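Local coordinates for ABC-type phosphate transport system, periplasmic component (Lactobacillus brevis, PDB 4ECF), which binds phosphate and probably serves as the solute-binding component of the PstSACB ABC transporter, which imports phosphate across the cytoplasmic membrane, at residues D59-E64 against Y207-T212; I83-N88 against L185-V190; I122-R127 against R146-Q151; Q15-A20 against T235-L240. One frame throughout, in Å; residues are numbered along the deposited sequence. Where two conformers were deposited one is given.

Overall arrangement
Interactions 1 and 2 are buried contacts, whereas interactions 3 and 4 are only partly buried. Strands of one mixed sheet take part in interactions 1, 2 and 3, and strands 73-87 and 205-213, used by interactions 2 and 1, are neighbours in it; interaction 4 instead joins two helices. Chemistry follows place: interaction 1 combines aromatic rings, a tyrosine hydroxyl, a water and two close acids, one of them beside the phosphate, interaction 2 is mainly aliphatic packing round one backbone bond, interaction 3 pairs one backbone bond with a water bridge, and interaction 4 is purely apolar. Interactions 1 and 4 touch through Leu210 CD2 and Val18 CG2, 3.9 Å apart.

Interaction 1. Residues D59-E64 against Y207-T212; sequences DLFAGE and YEHLYT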
# COMPACT_ATOMS: atom_id res chain seq x y z
N ASP A 59 -4.30 -0.26 4.79
CA ASP A 59 -3.03 0.49 4.88
C ASP A 59 -3.08 1.66 5.82
O ASP A 59 -2.06 2.35 6.01
CB ASP A 59 -2.60 1.05 3.49
CG ASP A 59 -2.78 0.07 2.38
OD1 ASP A 59 -2.41 -1.09 2.52
OD2 ASP A 59 -3.24 0.51 1.29
N LEU A 60 -4.24 1.94 6.38
CA LEU A 60 -4.47 3.10 7.22
C LEU A 60 -4.97 2.69 8.62
O LEU A 60 -5.62 1.64 8.80
CB LEU A 60 -5.50 4.06 6.59
CG LEU A 60 -5.19 4.53 5.17
CD1 LEU A 60 -6.34 5.41 4.64
CD2 LEU A 60 -3.82 5.25 5.09
N PHE A 61 -4.74 3.54 9.61
CA PHE A 61 -5.47 3.40 10.88
C PHE A 61 -6.97 3.63 10.63
O PHE A 61 -7.33 4.50 9.80
CB PHE A 61 -4.91 4.36 11.94
CG PHE A 61 -3.56 3.93 12.46
CD1 PHE A 61 -2.40 4.24 11.77
CD2 PHE A 61 -3.45 3.24 13.64
CE1 PHE A 61 -1.16 3.86 12.25
CE2 PHE A 61 -2.21 2.84 14.13
CZ PHE A 61 -1.06 3.18 13.43
N ALA A 62 -7.82 2.90 11.36
CA ALA A 62 -9.26 2.94 11.10
C ALA A 62 -9.83 4.35 11.21
O ALA A 62 -10.66 4.78 10.36
CB ALA A 62 -10.00 1.99 12.01
N GLY A 63 -9.33 5.09 12.20
CA GLY A 63 -9.75 6.49 12.42
C GLY A 63 -9.43 7.51 11.33
O GLY A 63 -9.99 8.62 11.37
N GLU A 64 -8.57 7.15 10.38
CA GLU A 64 -8.24 8.00 9.22
C GLU A 64 -9.36 8.11 8.18
O GLU A 64 -9.31 8.98 7.33
CB GLU A 64 -6.94 7.51 8.55
CG GLU A 64 -5.73 7.58 9.48
CD GLU A 64 -4.45 7.23 8.76
OE1 GLU A 64 -4.14 7.91 7.76
OE2 GLU A 64 -3.78 6.24 9.16
N TYR A 207 1.90 1.55 7.74
CA TYR A 207 1.71 0.30 8.44
C TYR A 207 0.57 -0.46 7.75
O TYR A 207 -0.35 0.15 7.22
CB TYR A 207 1.38 0.50 9.94
CG TYR A 207 2.48 1.21 10.71
CD1 TYR A 207 3.64 0.54 11.11
CD2 TYR A 207 2.36 2.56 11.03
CE1 TYR A 207 4.66 1.21 11.82
CE2 TYR A 207 3.37 3.23 11.72
CZ TYR A 207 4.51 2.51 12.14
OH TYR A 207 5.53 3.18 12.84
N GLU A 208 0.71 -1.77 7.72
CA GLU A 208 -0.32 -2.70 7.21
C GLU A 208 -1.07 -3.30 8.37
O GLU A 208 -0.47 -3.82 9.34
CB GLU A 208 0.33 -3.82 6.41
CG GLU A 208 1.04 -3.34 5.14
CD GLU A 208 0.11 -2.89 4.04
OE1 GLU A 208 -0.76 -2.01 4.30
OE2 GLU A 208 0.27 -3.44 2.93
N HIS A 209 -2.41 -3.28 8.27
CA HIS A 209 -3.32 -3.63 9.37
C HIS A 209 -4.27 -4.75 8.98
O HIS A 209 -4.83 -4.72 7.85
CB HIS A 209 -4.18 -2.45 9.73
CG HIS A 209 -3.44 -1.20 10.10
ND1 HIS A 209 -3.37 -0.74 11.37
CD2 HIS A 209 -2.88 -0.24 9.29
CE1 HIS A 209 -2.73 0.47 11.37
NE2 HIS A 209 -2.41 0.76 10.08
N LEU A 210 -4.48 -5.69 9.89
CA LEU A 210 -5.55 -6.71 9.75
C LEU A 210 -6.57 -6.40 10.85
O LEU A 210 -6.35 -6.75 11.99
CB LEU A 210 -5.01 -8.13 9.90
CG LEU A 210 -3.94 -8.56 8.88
CD1 LEU A 210 -3.53 -10.00 9.11
CD2 LEU A 210 -4.42 -8.38 7.45
N TYR A 211 -7.57 -5.60 10.56
CA TYR A 211 -8.59 -5.26 11.51
C TYR A 211 -9.63 -6.34 11.67
O TYR A 211 -10.08 -6.93 10.67
CB TYR A 211 -9.30 -3.96 11.05
CG TYR A 211 -8.59 -2.69 11.51
CD1 TYR A 211 -8.70 -2.24 12.83
CD2 TYR A 211 -7.75 -1.99 10.64
CE1 TYR A 211 -8.06 -1.08 13.24
CE2 TYR A 211 -7.09 -0.81 11.05
CZ TYR A 211 -7.22 -0.38 12.34
OH TYR A 211 -6.57 0.79 12.75
N THR A 212 -10.08 -6.49 12.92
CA THR A 212 -11.23 -7.35 13.28
C THR A 212 -12.30 -6.55 14.02
O THR A 212 -12.05 -5.46 14.53
CB THR A 212 -10.79 -8.57 14.09
OG1 THR A 212 -10.23 -8.14 15.34
CG2 THR A 212 -9.75 -9.46 13.27
O HOH W 1 -1.06 2.74 8.66
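Phe61 and His209 pack edge-to-face where the loop after strand 55-58 folds onto strand 205-213, within the PBP-superfamily fold of periplasmic binding proteins. Their planes stand at 73°, and His209 CE1 lies 3.5 Å above the plane of the Phe61 ring, over its centre. With chi1 at -73°, Phe61 CG is anti to its own carbonyl carbon and beside the backbone N. The CE1 atom of the Phe61 ring lies 3.9 Å from Tyr207 CD2. An alanine at Phe61 would probably leave His209 CE1 without the ring face it points into and open a gap beside Tyr207.

The imidazole is fixed in rotation at both nitrogens. ND1 is hydrogen-bonded to Asp75, and His209 NE2 lies 2.8 Å from the oxygen of a water that also donates to Asp59 O. Over one face, offset toward the rim, sits Leu60 O, 3.4 Å from His209 CD2.

Nearer the phosphate, the side chains of Asp59 and Glu208 run side by side in the same direction. Asp59 OD1 comes within 2.6 Å of Glu208 OE1, and the same OD1 is hydrogen-bonded to Ser11. Glu208 bends at chi2, and its carboxylate returns to the loop although its CB points away.

At the other end Tyr211 holds the loop by its hydroxyl and its ring together: Ala62 N donates to Tyr211 OH over 2.8 Å at 153°, while Ala62 CB sits over the Tyr211 face in a CH-pi contact, 4.1 Å from the ring centroid.

Interaction 2. Residues I83-N88 against L185-V190; sequences ITPIVN and LSLNHV. With EDO (1,2-ethanediol), chain F; EDO (1,2-ethanediol), chain K.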
# COMPACT_ATOMS: atom_id res chain seq x y z
N ILE A 83 5.63 2.71 -0.64
CA ILE A 83 4.90 3.16 -1.84
C ILE A 83 5.84 4.00 -2.69
O ILE A 83 6.57 4.89 -2.17
CB ILE A 83 3.65 3.97 -1.44
CG1 ILE A 83 2.67 3.06 -0.70
CG2 ILE A 83 3.00 4.67 -2.68
CD1 ILE A 83 1.73 3.85 0.19
N THR A 84 5.81 3.74 -3.99
CA THR A 84 6.69 4.43 -4.93
C THR A 84 5.92 4.95 -6.15
O THR A 84 5.00 4.30 -6.64
CB THR A 84 7.84 3.56 -5.40
OG1 THR A 84 8.72 4.33 -6.25
CG2 THR A 84 7.39 2.34 -6.17
N PRO A 85 6.28 6.15 -6.61
CA PRO A 85 5.82 6.53 -7.96
C PRO A 85 6.39 5.55 -8.98
O PRO A 85 7.49 4.99 -8.80
CB PRO A 85 6.42 7.91 -8.19
CG PRO A 85 7.09 8.32 -6.94
CD PRO A 85 7.26 7.12 -6.08
N ILE A 86 5.58 5.29 -10.02
CA ILE A 86 6.00 4.50 -11.14
C ILE A 86 5.65 5.22 -12.42
O ILE A 86 4.67 5.93 -12.49
CB ILE A 86 5.35 3.08 -11.17
CG1 ILE A 86 3.82 3.13 -11.05
CG2 ILE A 86 5.93 2.19 -10.03
CD1 ILE A 86 3.13 1.85 -11.52
N VAL A 87 6.50 5.06 -13.42
CA VAL A 87 6.28 5.68 -14.71
C VAL A 87 6.43 4.69 -15.84
O VAL A 87 7.05 3.65 -15.71
CB VAL A 87 7.23 6.87 -14.96
CG1 VAL A 87 7.04 7.96 -13.91
CG2 VAL A 87 8.68 6.41 -15.02
N ASN A 88 5.83 5.03 -16.98
CA ASN A 88 6.03 4.29 -18.20
C ASN A 88 7.52 4.37 -18.53
O ASN A 88 8.16 5.39 -18.32
CB ASN A 88 5.17 4.90 -19.30
CG ASN A 88 5.35 4.21 -20.64
OD1 ASN A 88 6.23 4.58 -21.42
ND2 ASN A 88 4.53 3.21 -20.91
N LEU A 185 10.41 5.52 -9.63
CA LEU A 185 11.21 6.71 -9.48
C LEU A 185 11.87 6.85 -8.13
O LEU A 185 11.23 6.62 -7.08
CB LEU A 185 10.34 7.97 -9.70
CG LEU A 185 9.70 8.15 -11.06
CD1 LEU A 185 8.87 9.42 -11.12
CD2 LEU A 185 10.68 8.10 -12.23
N SER A 186 13.11 7.34 -8.15
CA SER A 186 13.72 7.93 -6.98
C SER A 186 13.06 9.31 -6.80
O SER A 186 12.58 9.89 -7.80
CB SER A 186 15.24 8.06 -7.18
OG SER A 186 15.87 6.77 -7.15
N LEU A 187 13.07 9.81 -5.57
CA LEU A 187 12.58 11.16 -5.23
C LEU A 187 13.68 11.86 -4.45
O LEU A 187 14.19 11.30 -3.44
CB LEU A 187 11.30 11.10 -4.40
CG LEU A 187 10.13 10.50 -5.12
CD1 LEU A 187 8.94 10.32 -4.17
CD2 LEU A 187 9.75 11.44 -6.26
N ASN A 188 14.05 13.06 -4.89
CA ASN A 188 15.17 13.80 -4.29
C ASN A 188 16.46 12.97 -4.27
O ASN A 188 17.27 13.04 -3.34
CB ASN A 188 14.74 14.24 -2.87
CG ASN A 188 13.41 14.95 -2.89
OD1 ASN A 188 13.25 16.00 -3.56
ND2 ASN A 188 12.42 14.36 -2.24
N HIS A 189 16.60 12.14 -5.29
CA HIS A 189 17.71 11.20 -5.43
C HIS A 189 17.86 10.25 -4.27
O HIS A 189 18.95 9.65 -4.10
CB HIS A 189 19.01 11.98 -5.76
CG HIS A 189 19.03 12.54 -7.16
ND1 HIS A 189 19.09 11.75 -8.25
CD2 HIS A 189 18.96 13.84 -7.62
CE1 HIS A 189 19.07 12.48 -9.35
NE2 HIS A 189 19.00 13.79 -8.98
N VAL A 190 16.74 9.95 -3.58
CA VAL A 190 16.65 8.84 -2.63
C VAL A 190 15.84 7.71 -3.28
O VAL A 190 14.76 7.96 -3.83
CB VAL A 190 15.92 9.30 -1.33
CG1 VAL A 190 15.79 8.14 -0.33
CG2 VAL A 190 16.67 10.51 -0.75
C1 EDO F . 12.35 10.83 -0.69
O1 EDO F . 12.49 12.22 -0.32
C2 EDO F . 10.92 10.33 -0.65
O2 EDO F . 10.31 10.46 0.64
C1 EDO K . 4.44 2.97 -24.89
O1 EDO K . 5.37 3.86 -24.26
C2 EDO K . 4.85 1.52 -24.67
O2 EDO K . 5.03 1.29 -23.27
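Val87 and Leu185 supply the tightest apolar touch here: Val87 CG1 is 3.6 Å from Leu185 CD1, and the two side chains cross at about a right angle. Both branches of each residue are used, since Val87 CG2 also reaches Leu185 CD2 at 3.8 Å. Two residues earlier on the first strand, Pro85 meets Leu187 tip to tip, with Pro85 CG 3.9 Å from Leu187 CD1.

The backbone bond between these pairs is Leu185 N to Pro85 O, 3.1 Å long and fairly straight at 164°. Thr84 OG1 donates to the same oxygen over 2.9 Å; its chi1 of -176° places OG1 anti to the backbone N. The two donors approach from opposite faces of the carbonyl plane, so Pro85 O is gripped twice.

Further out, Leu96 of strand 95-96 packs on both Leu185 and Leu187, Ile170 on Val87 and Leu185, and Phe137 of helix 132-140 on Pro85. A type I' turn from Leu187 to Val190 closes the second segment. Beyond Val87, Asn88 OD1 accepts from Lys90 N and its ND2 donates to Val163 O; a leucine in its place would probably leave that amide and that carbonyl without these mates.

The antiparallel pairing of strands 73-87 and 183-187 therefore rests here on branched aliphatic packing, with polarity concentrated on one doubly satisfied carbonyl.

Interaction 3. Residues I122-R127 against R146-Q151; sequences IVLINR and RSKTAQ. With PO4 (phosphate ion), chain B.
Ile125 and Gln151 lie side by side and point the same way, where the loop leading into strand 151-153 runs beside strand 123-127; helix 132-140 connects these two parallel strands in a beta-alpha-beta crossover. Ile125 CD1, placed by a chi2 of -70°, comes to 3.2 Å from Gln151 OE1, while the NE2 of that amide bonds to Gln153. Leu124 and Lys148 take a different relation, crossing at about a right angle: Leu124 CD1 rests 3.8 Å from Lys148 CB, on the extended aliphatic chain. Between these pairs Ala150 CB fits against Leu124 CB at 3.7 Å and against Asn126 OD1 at 3.2 Å. The Asn126 amide is oriented by Tyr172, whose OH bonds ND2.

Asn126 N donates to Gln151 O over 2.9 Å, almost straight at 176° and nearly along the C=O axis. At Leu124 the chains part, and a water fills in, donating to Leu124 O at 2.6 Å and accepting from Gln151 N at 2.9 Å.

Arg127 turns away to the phosphate, where NH2 donates to O3; the phosphate is also hydrogen-bonded to Ser131, Thr133 and Thr41. The polar backbone is thus served by one direct and one water-mediated bond, while Leu124, Ile125 and Ala150 pack against carbons and amide oxygens.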
# COMPACT_ATOMS: atom_id res chain seq x y z
N ILE A 122 2.27 14.33 -20.19
CA ILE A 122 2.13 13.51 -18.99
C ILE A 122 0.68 13.02 -18.88
O ILE A 122 -0.26 13.79 -19.15
CB ILE A 122 2.51 14.29 -17.74
CG1 ILE A 122 3.95 14.78 -17.85
CG2 ILE A 122 2.21 13.47 -16.47
CD1 ILE A 122 4.44 15.60 -16.65
N VAL A 123 0.50 11.74 -18.52
CA VAL A 123 -0.81 11.20 -18.25
C VAL A 123 -0.84 10.74 -16.81
O VAL A 123 -0.20 9.73 -16.46
CB VAL A 123 -1.11 9.97 -19.17
CG1 VAL A 123 -2.47 9.37 -18.83
CG2 VAL A 123 -1.02 10.36 -20.64
N LEU A 124 -1.58 11.47 -15.98
CA LEU A 124 -1.73 11.09 -14.58
C LEU A 124 -2.69 9.92 -14.49
O LEU A 124 -3.77 9.91 -15.12
CB LEU A 124 -2.27 12.27 -13.73
CG LEU A 124 -1.41 13.53 -13.71
CD1 LEU A 124 -2.14 14.62 -12.93
CD2 LEU A 124 -0.01 13.26 -13.16
N ILE A 125 -2.29 8.92 -13.71
CA ILE A 125 -3.16 7.80 -13.37
C ILE A 125 -3.31 7.77 -11.85
O ILE A 125 -2.32 7.73 -11.13
CB ILE A 125 -2.57 6.46 -13.89
CG1 ILE A 125 -2.26 6.54 -15.39
CG2 ILE A 125 -3.51 5.30 -13.56
CD1 ILE A 125 -3.47 6.60 -16.28
N ASN A 126 -4.54 7.82 -11.36
CA ASN A 126 -4.79 7.83 -9.92
C ASN A 126 -5.54 6.59 -9.50
O ASN A 126 -6.17 5.90 -10.33
CB ASN A 126 -5.62 9.07 -9.53
CG ASN A 126 -4.76 10.28 -9.31
OD1 ASN A 126 -4.98 11.31 -9.94
ND2 ASN A 126 -3.82 10.19 -8.41
N ARG A 127 -5.47 6.28 -8.21
CA ARG A 127 -6.43 5.38 -7.65
C ARG A 127 -7.66 6.16 -7.22
O ARG A 127 -7.61 7.39 -7.03
CB ARG A 127 -5.82 4.64 -6.44
CG ARG A 127 -4.68 3.70 -6.79
CD ARG A 127 -5.13 2.35 -7.35
NE ARG A 127 -6.12 1.77 -6.45
CZ ARG A 127 -5.82 1.16 -5.32
NH1 ARG A 127 -4.55 1.00 -4.96
NH2 ARG A 127 -6.78 0.75 -4.53
N ARG A 146 -3.69 17.87 -3.20
CA ARG A 146 -4.68 17.04 -3.92
C ARG A 146 -4.29 16.90 -5.36
O ARG A 146 -3.79 17.86 -5.97
CB ARG A 146 -6.06 17.72 -3.91
CG ARG A 146 -6.69 17.85 -2.52
CD ARG A 146 -7.04 16.50 -1.92
NE ARG A 146 -5.88 15.85 -1.31
CZ ARG A 146 -5.54 15.94 -0.02
NH1 ARG A 146 -6.26 16.63 0.86
NH2 ARG A 146 -4.45 15.32 0.38
N SER A 147 -4.49 15.71 -5.93
CA SER A 147 -4.19 15.46 -7.32
C SER A 147 -5.18 16.19 -8.22
O SER A 147 -6.36 16.34 -7.86
CB SER A 147 -4.23 13.94 -7.57
OG SER A 147 -3.34 13.29 -6.68
N LYS A 148 -4.69 16.64 -9.36
CA LYS A 148 -5.49 17.01 -10.50
C LYS A 148 -6.41 15.80 -10.86
O LYS A 148 -5.99 14.67 -10.79
CB LYS A 148 -4.51 17.28 -11.65
CG LYS A 148 -5.12 17.70 -12.99
CD LYS A 148 -4.05 17.79 -14.07
CE LYS A 148 -4.57 17.81 -15.51
NZ LYS A 148 -3.45 18.06 -16.49
N THR A 149 -7.67 16.06 -11.24
CA THR A 149 -8.58 15.04 -11.79
C THR A 149 -7.93 14.28 -12.97
O THR A 149 -7.45 14.91 -13.93
CB THR A 149 -9.89 15.72 -12.26
OG1 THR A 149 -10.51 16.33 -11.13
CG2 THR A 149 -10.87 14.72 -12.92
N ALA A 150 -7.95 12.94 -12.88
CA ALA A 150 -7.17 12.03 -13.75
C ALA A 150 -8.02 10.78 -14.03
O ALA A 150 -8.97 10.48 -13.28
CB ALA A 150 -5.87 11.55 -13.05
N GLN A 151 -7.60 10.01 -15.02
CA GLN A 151 -8.02 8.60 -15.16
C GLN A 151 -7.79 7.87 -13.83
O GLN A 151 -6.71 7.99 -13.24
CB GLN A 151 -7.16 7.93 -16.25
CG GLN A 151 -7.59 6.50 -16.59
CD GLN A 151 -6.68 5.82 -17.61
OE1 GLN A 151 -5.92 6.48 -18.33
NE2 GLN A 151 -6.75 4.50 -17.67
P PO4 B . -5.10 0.16 -1.42
O1 PO4 B . -4.45 1.32 -2.17
O2 PO4 B . -5.98 0.59 -0.31
O3 PO4 B . -5.80 -0.79 -2.35
O4 PO4 B . -3.93 -0.74 -0.78
O HOH W 2 -5.49 10.96 -16.75

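Interaction 4. Residues Q15-A20 against T235-L240; sequences QPLVEA and TLVRQL. With EDO (1,2-ethanediol), chain I.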
# COMPACT_ATOMS: atom_id res chain seq x y z
N GLN A 15 -2.86 -7.19 -0.14
CA GLN A 15 -3.46 -8.39 -0.68
C GLN A 15 -2.42 -9.48 -0.97
O GLN A 15 -2.65 -10.67 -0.67
CB GLN A 15 -4.26 -8.04 -1.92
CG GLN A 15 -5.11 -9.20 -2.42
CD GLN A 15 -6.02 -8.81 -3.58
OE1 GLN A 15 -6.20 -7.63 -3.87
NE2 GLN A 15 -6.62 -9.82 -4.22
N PRO A 16 -1.28 -9.13 -1.58
CA PRO A 16 -0.33 -10.22 -1.91
C PRO A 16 0.18 -10.95 -0.67
O PRO A 16 0.36 -12.19 -0.70
CB PRO A 16 0.82 -9.49 -2.64
CG PRO A 16 0.19 -8.21 -3.16
CD PRO A 16 -0.84 -7.83 -2.15
N LEU A 17 0.44 -10.22 0.39
CA LEU A 17 0.91 -10.87 1.64
C LEU A 17 -0.21 -11.74 2.28
O LEU A 17 0.05 -12.88 2.75
CB LEU A 17 1.38 -9.83 2.66
CG LEU A 17 1.78 -10.34 4.03
CD1 LEU A 17 2.88 -11.41 3.91
CD2 LEU A 17 2.23 -9.17 4.93
N VAL A 18 -1.42 -11.24 2.29
CA VAL A 18 -2.56 -11.99 2.86
C VAL A 18 -2.85 -13.25 2.05
O VAL A 18 -3.07 -14.32 2.59
CB VAL A 18 -3.80 -11.09 3.13
CG1 VAL A 18 -4.89 -11.95 3.74
CG2 VAL A 18 -3.43 -9.91 4.04
N GLU A 19 -2.77 -13.15 0.73
CA GLU A 19 -2.96 -14.30 -0.12
C GLU A 19 -1.85 -15.34 0.09
O GLU A 19 -2.10 -16.55 0.15
CB GLU A 19 -3.01 -13.89 -1.59
CG GLU A 19 -4.28 -13.18 -1.94
CD GLU A 19 -4.36 -12.75 -3.38
OE1 GLU A 19 -3.29 -12.62 -4.01
OE2 GLU A 19 -5.50 -12.54 -3.85
N ALA A 20 -0.60 -14.88 0.13
CA ALA A 20 0.52 -15.83 0.30
C ALA A 20 0.50 -16.50 1.67
O ALA A 20 0.68 -17.74 1.78
CB ALA A 20 1.87 -15.16 0.03
N THR A 235 10.49 -14.49 7.20
CA THR A 235 10.52 -15.15 5.92
C THR A 235 9.60 -14.45 4.88
O THR A 235 10.02 -13.60 4.08
CB THR A 235 10.17 -16.66 6.10
OG1 THR A 235 8.90 -16.82 6.79
CG2 THR A 235 11.28 -17.40 6.89
N LEU A 236 8.33 -14.81 4.92
CA LEU A 236 7.40 -14.47 3.86
C LEU A 236 7.20 -12.96 3.72
O LEU A 236 7.16 -12.41 2.62
CB LEU A 236 6.08 -15.19 4.15
CG LEU A 236 5.06 -15.48 3.05
CD1 LEU A 236 5.75 -16.31 1.98
CD2 LEU A 236 3.87 -16.24 3.65
N VAL A 237 7.10 -12.27 4.86
CA VAL A 237 6.88 -10.82 4.86
C VAL A 237 7.95 -10.09 4.05
O VAL A 237 7.66 -9.33 3.13
CB VAL A 237 6.72 -10.30 6.34
CG1 VAL A 237 6.82 -8.78 6.42
CG2 VAL A 237 5.43 -10.85 6.91
N ARG A 238 9.21 -10.40 4.36
CA ARG A 238 10.36 -9.84 3.67
C ARG A 238 10.48 -10.28 2.20
O ARG A 238 10.79 -9.49 1.33
CB ARG A 238 11.63 -10.18 4.48
CG ARG A 238 11.44 -10.03 5.99
CD ARG A 238 12.75 -9.91 6.76
NE ARG A 238 12.54 -9.83 8.22
CZ ARG A 238 13.50 -9.52 9.10
NH1 ARG A 238 14.73 -9.25 8.68
NH2 ARG A 238 13.23 -9.46 10.41
N GLN A 239 10.21 -11.56 1.91
CA GLN A 239 10.27 -12.04 0.52
C GLN A 239 9.34 -11.32 -0.43
O GLN A 239 9.66 -11.16 -1.60
CB GLN A 239 9.87 -13.50 0.43
CG GLN A 239 10.78 -14.51 1.06
CD GLN A 239 10.04 -15.83 1.21
OE1 GLN A 239 9.27 -16.25 0.32
NE2 GLN A 239 10.23 -16.46 2.34
N LEU A 240 8.17 -10.91 0.04
CA LEU A 240 7.20 -10.28 -0.83
C LEU A 240 7.36 -8.76 -0.93
O LEU A 240 6.52 -8.09 -1.52
CB LEU A 240 5.77 -10.67 -0.37
CG LEU A 240 5.40 -12.13 -0.62
CD1 LEU A 240 4.13 -12.51 0.13
CD2 LEU A 240 5.23 -12.38 -2.11
C1 EDO I . -3.64 -9.59 -6.58
O1 EDO I . -3.09 -8.88 -7.69
C2 EDO I . -2.69 -9.47 -5.39
O2 EDO I . -1.89 -10.66 -5.26
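Pro16 is the first residue of helix 15-28 to meet the end of helix 230-239, and it does so by its backbone: Pro16 O lies 3.9 Å from Leu240 CD1. That same oxygen accepts the helical bond from Ala20 N, so the methyl sits beside an oxygen already engaged.

Leu17 follows with its side chain. Its CG is anti to the backbone N (chi1 175°), and the methyls beyond it reach the second helix although CB points neither toward nor away from that helix. Leu17 CD1 stands 4.0 Å from Val237 CG2 and 4.1 Å from Leu240 CD1, and Leu17 crosses both partners obliquely. Tyr242 packs on Val237 and Pro16, and its OH makes a weak hydrogen bond with Leu17 N.

At Glu19 the polar flank of the helix appears. Gln15 NE2 donates to Glu19 OE2 over 3.0 Å, from above the carboxylate plane, and an ethanediol O2 bonds to Glu19 OE1 at 2.7 Å.

Ala20 completes the walk. Its CB is 3.5 Å from Leu240 CD1, closer than carbons usually pack, and its carbonyl carbon is 3.9 Å from Leu236 CD2. Leu236 and Leu240, one helical turn apart, thus both meet Ala20, Leu240 at its CB and Leu236 mainly at its carbonyl carbon. The second helix is irregular just here, with a wider pi-type turn at 235-237.

The contact is plain apolar helix-to-helix packing: it sets the last helix, 230-239, against the helix of the strand-turn-helix unit formed by strand 4-10 and helix 15-28, in the PBP-superfamily fold.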